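Local structure of transcriptional protein SWT1 (Saccharomyces cerevisiae, 4PQZ) at residues H56-E61 with V91-E96. The protein is a nuclear RNA endonuclease, here represented by its C-terminal HEPN domain, that probably activates transcription and interacts with the TREX complex and RNA polymerase II. Residues are numbered along the deposited sequence; the frame is centred on the assembly and turned at random.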
ATOM      1  N   HIS A  56       3.967   8.293  -7.310  1.00 54.57           N
ATOM      2  CA  HIS A  56       5.094   9.190  -7.067  1.00 60.72           C
ATOM      3  C   HIS A  56       6.421   8.588  -7.532  1.00 44.77           C
ATOM      4  O   HIS A  56       7.282   9.269  -8.098  1.00 51.41           O
ATOM      5  CB  HIS A  56       5.164   9.556  -5.567  1.00 46.47           C
ATOM      6  CG  HIS A  56       5.859  10.849  -5.301  1.00 53.42           C
ATOM      7  ND1 HIS A  56       7.179  10.924  -4.895  1.00 66.97           N
ATOM      8  CD2 HIS A  56       5.425  12.128  -5.391  1.00 65.07           C
ATOM      9  CE1 HIS A  56       7.522  12.186  -4.744  1.00 77.81           C
ATOM     10  NE2 HIS A  56       6.473  12.944  -5.039  1.00 75.67           N
ATOM     11  N   THR A  57       6.575   7.303  -7.268  1.00 42.82           N
ATOM     12  CA  THR A  57       7.782   6.583  -7.629  1.00 47.04           C
ATOM     13  C   THR A  57       7.880   6.410  -9.169  1.00 53.33           C
ATOM     14  O   THR A  57       8.945   6.608  -9.757  1.00 44.42           O
ATOM     15  CB  THR A  57       7.834   5.241  -6.857  1.00 36.60           C
ATOM     16  OG1 THR A  57       8.367   5.452  -5.539  1.00 44.05           O
ATOM     17  CG2 THR A  57       8.659   4.166  -7.605  1.00 38.43           C
ATOM     18  N   LEU A  58       6.759   6.092  -9.813  1.00 47.36           N
ATOM     19  CA  LEU A  58       6.734   5.896 -11.263  1.00 61.31           C
ATOM     20  C   LEU A  58       6.978   7.195 -12.028  1.00 60.53           C
ATOM     21  O   LEU A  58       7.761   7.231 -12.980  1.00 50.04           O
ATOM     22  CB  LEU A  58       5.416   5.265 -11.706  1.00 50.25           C
ATOM     23  CG  LEU A  58       5.368   3.735 -11.842  1.00 51.30           C
ATOM     24  CD1 LEU A  58       6.667   3.206 -12.320  1.00 39.85           C
ATOM     25  CD2 LEU A  58       5.180   3.126 -10.571  1.00 47.57           C
ATOM     26  N   ARG A  59       6.301   8.257 -11.600  1.00 55.43           N
ATOM     27  CA  ARG A  59       6.478   9.576 -12.180  1.00 59.31           C
ATOM     28  C   ARG A  59       7.910  10.095 -12.011  1.00 54.08           C
ATOM     29  O   ARG A  59       8.429  10.796 -12.878  1.00 62.85           O
ATOM     30  CB  ARG A  59       5.477  10.555 -11.575  1.00 65.77           C
ATOM     31  CG  ARG A  59       4.050  10.365 -12.070  1.00 55.84           C
ATOM     32  CD  ARG A  59       3.165  11.470 -11.510  1.00 51.54           C
ATOM     33  NE  ARG A  59       1.768  11.361 -11.926  1.00 63.21           N
ATOM     34  CZ  ARG A  59       1.277  11.888 -13.046  1.00 73.73           C
ATOM     35  NH1 ARG A  59       2.076  12.550 -13.880  1.00 61.80           N
ATOM     36  NH2 ARG A  59      -0.012  11.741 -13.340  1.00 76.44           N
ATOM     37  N   LYS A  60       8.550   9.748 -10.904  1.00 46.54           N
ATOM     38  CA  LYS A  60       9.942  10.146 -10.676  1.00 55.13           C
ATOM     39  C   LYS A  60      10.950   9.353 -11.522  1.00 50.20           C
ATOM     40  O   LYS A  60      11.913   9.920 -12.056  1.00 48.56           O
ATOM     41  CB  LYS A  60      10.308  10.081  -9.187  1.00 57.92           C
ATOM     42  CG  LYS A  60      11.731  10.554  -8.892  1.00 67.14           C
ATOM     43  CD  LYS A  60      11.893  11.020  -7.446  1.00 86.12           C
ATOM     44  CE  LYS A  60      13.268  11.644  -7.239  1.00 99.62           C
ATOM     45  NZ  LYS A  60      13.612  12.599  -8.342  1.00101.23           N
ATOM     46  N   GLU A  61      10.726   8.052 -11.656  1.00 50.89           N
ATOM     47  CA  GLU A  61      11.521   7.250 -12.587  1.00 50.26           C
ATOM     48  C   GLU A  61      11.355   7.669 -14.069  1.00 56.38           C
ATOM     49  O   GLU A  61      12.342   7.807 -14.794  1.00 46.41           O
ATOM     50  CB  GLU A  61      11.200   5.765 -12.428  1.00 45.13           C
ATOM     51  CG  GLU A  61      12.161   4.833 -13.155  1.00 57.33           C
ATOM     52  CD  GLU A  61      13.550   4.803 -12.536  1.00 67.44           C
ATOM     53  OE1 GLU A  61      13.747   5.421 -11.466  1.00 74.56           O
ATOM     54  OE2 GLU A  61      14.446   4.160 -13.129  1.00 66.59           O
ATOM     55  N   VAL A  91      11.962  -5.172 -11.336  1.00 49.26           N
ATOM     56  CA  VAL A  91      13.378  -5.122 -11.663  1.00 42.78           C
ATOM     57  C   VAL A  91      13.866  -3.692 -11.883  1.00 52.15           C
ATOM     58  O   VAL A  91      14.954  -3.328 -11.435  1.00 51.24           O
ATOM     59  CB  VAL A  91      13.657  -6.014 -12.899  1.00 58.13           C
ATOM     60  CG1 VAL A  91      15.083  -5.823 -13.407  1.00 48.65           C
ATOM     61  CG2 VAL A  91      13.353  -7.496 -12.565  1.00 48.80           C
ATOM     62  N   SER A  92      13.050  -2.877 -12.554  1.00 47.10           N
ATOM     63  CA  SER A  92      13.427  -1.508 -12.898  1.00 39.61           C
ATOM     64  C   SER A  92      13.355  -0.533 -11.731  1.00 50.95           C
ATOM     65  O   SER A  92      14.237   0.328 -11.556  1.00 54.42           O
ATOM     66  CB  SER A  92      12.525  -0.975 -14.028  1.00 50.04           C
ATOM     67  OG  SER A  92      12.760  -1.661 -15.256  1.00 71.07           O
ATOM     68  N   VAL A  93      12.275  -0.626 -10.953  1.00 38.98           N
ATOM     69  CA  VAL A  93      12.006   0.406  -9.957  1.00 38.65           C
ATOM     70  C   VAL A  93      11.791  -0.100  -8.517  1.00 43.79           C
ATOM     71  O   VAL A  93      12.368   0.444  -7.582  1.00 50.11           O
ATOM     72  CB  VAL A  93      10.808   1.286 -10.368  1.00 50.53           C
ATOM     73  CG1 VAL A  93      10.852   2.581  -9.596  1.00 61.51           C
ATOM     74  CG2 VAL A  93      10.836   1.591 -11.869  1.00 55.30           C
ATOM     75  N   PHE A  94      10.974  -1.139  -8.342  1.00 43.44           N
ATOM     76  CA  PHE A  94      10.471  -1.472  -7.017  1.00 44.44           C
ATOM     77  C   PHE A  94      11.333  -2.402  -6.147  1.00 49.96           C
ATOM     78  O   PHE A  94      11.294  -2.299  -4.934  1.00 47.63           O
ATOM     79  CB  PHE A  94       9.030  -1.971  -7.095  1.00 40.82           C
ATOM     80  CG  PHE A  94       8.056  -0.892  -7.381  1.00 45.70           C
ATOM     81  CD1 PHE A  94       7.639  -0.034  -6.368  1.00 40.90           C
ATOM     82  CD2 PHE A  94       7.573  -0.705  -8.668  1.00 29.93           C
ATOM     83  CE1 PHE A  94       6.737   1.007  -6.634  1.00 34.63           C
ATOM     84  CE2 PHE A  94       6.676   0.316  -8.949  1.00 34.96           C
ATOM     85  CZ  PHE A  94       6.256   1.165  -7.929  1.00 47.61           C
ATOM     86  N   SER A  95      12.103  -3.302  -6.749  1.00 50.77           N
ATOM     87  CA  SER A  95      12.921  -4.206  -5.953  1.00 48.62           C
ATOM     88  C   SER A  95      13.989  -3.440  -5.187  1.00 39.55           C
ATOM     89  O   SER A  95      14.427  -3.863  -4.126  1.00 36.12           O
ATOM     90  CB  SER A  95      13.597  -5.274  -6.814  1.00 59.78           C
ATOM     91  OG  SER A  95      14.648  -4.718  -7.572  1.00 61.50           O
ATOM     92  N   GLU A  96      14.432  -2.329  -5.752  1.00 49.85           N
ATOM     93  CA  GLU A  96      15.400  -1.482  -5.071  1.00 51.26           C
ATOM     94  C   GLU A  96      14.839  -0.970  -3.752  1.00 49.00           C
ATOM     95  O   GLU A  96      15.550  -0.905  -2.755  1.00 42.35           O
ATOM     96  CB  GLU A  96      15.782  -0.293  -5.947  1.00 46.47           C
ATOM     97  CG  GLU A  96      16.829   0.575  -5.320  1.00 63.25           C
ATOM     98  CD  GLU A  96      16.883   1.974  -5.900  1.00 71.37           C
ATOM     99  OE1 GLU A  96      16.025   2.321  -6.742  1.00 58.52           O
ATOM    100  OE2 GLU A  96      17.788   2.730  -5.483  1.00 75.28           O
TER
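Val93 and Phe94 of helix 90-97 meet Thr57, Leu58 and Glu61 near the C-terminal end of helix 35-62 almost entirely through carbon. The two short helical segments run at 133° to each other, with axes 10.6 Å apart at closest approach.

Among the aliphatic contacts, Val93 is central, its two methyls diverging to different partners. Val93 CG1, held anti to the backbone N (chi1 -161°), meets the methyl CG2 of Thr57 at 3.4 Å, tighter than usual for two carbons. Val93 CG2 lies 3.7 Å from CG of Glu61, so the acidic side chain contributes its methylene here; Leu58 CD1 is a looser neighbour of the same methyl. Tyr62, one residue beyond Glu61, also touches Val93.

The aromatic contacts belong to the outer end of the Phe94 ring. The Leu58 side chain crosses that of Phe94 at about a right angle and sets Leu58 CD2 at the ring edge, near its plane, 3.5 Å from Phe94 CZ. Thr57 CG2 approaches obliquely, 3.8 Å from Phe94 CE1, and thus bridges Val93 and the ring. Replacing Phe94 by an alanine is likely to leave Leu58 CD2 without its aromatic partner and open a gap beside the Thr57 methyl.

Charged groups keep to the margin: Glu61 OE1 stands 6.1 Å from Glu96 OE1, a like-charge pair whose mutual repulsion is probably eased by the salt bridge of Glu96 to Lys142. With the shared surface chiefly methyl and ring carbon, attachment of helix 90-97 to the long helix of this HEPN domain rests here on shape and burial of apolar groups rather than on polar pairing.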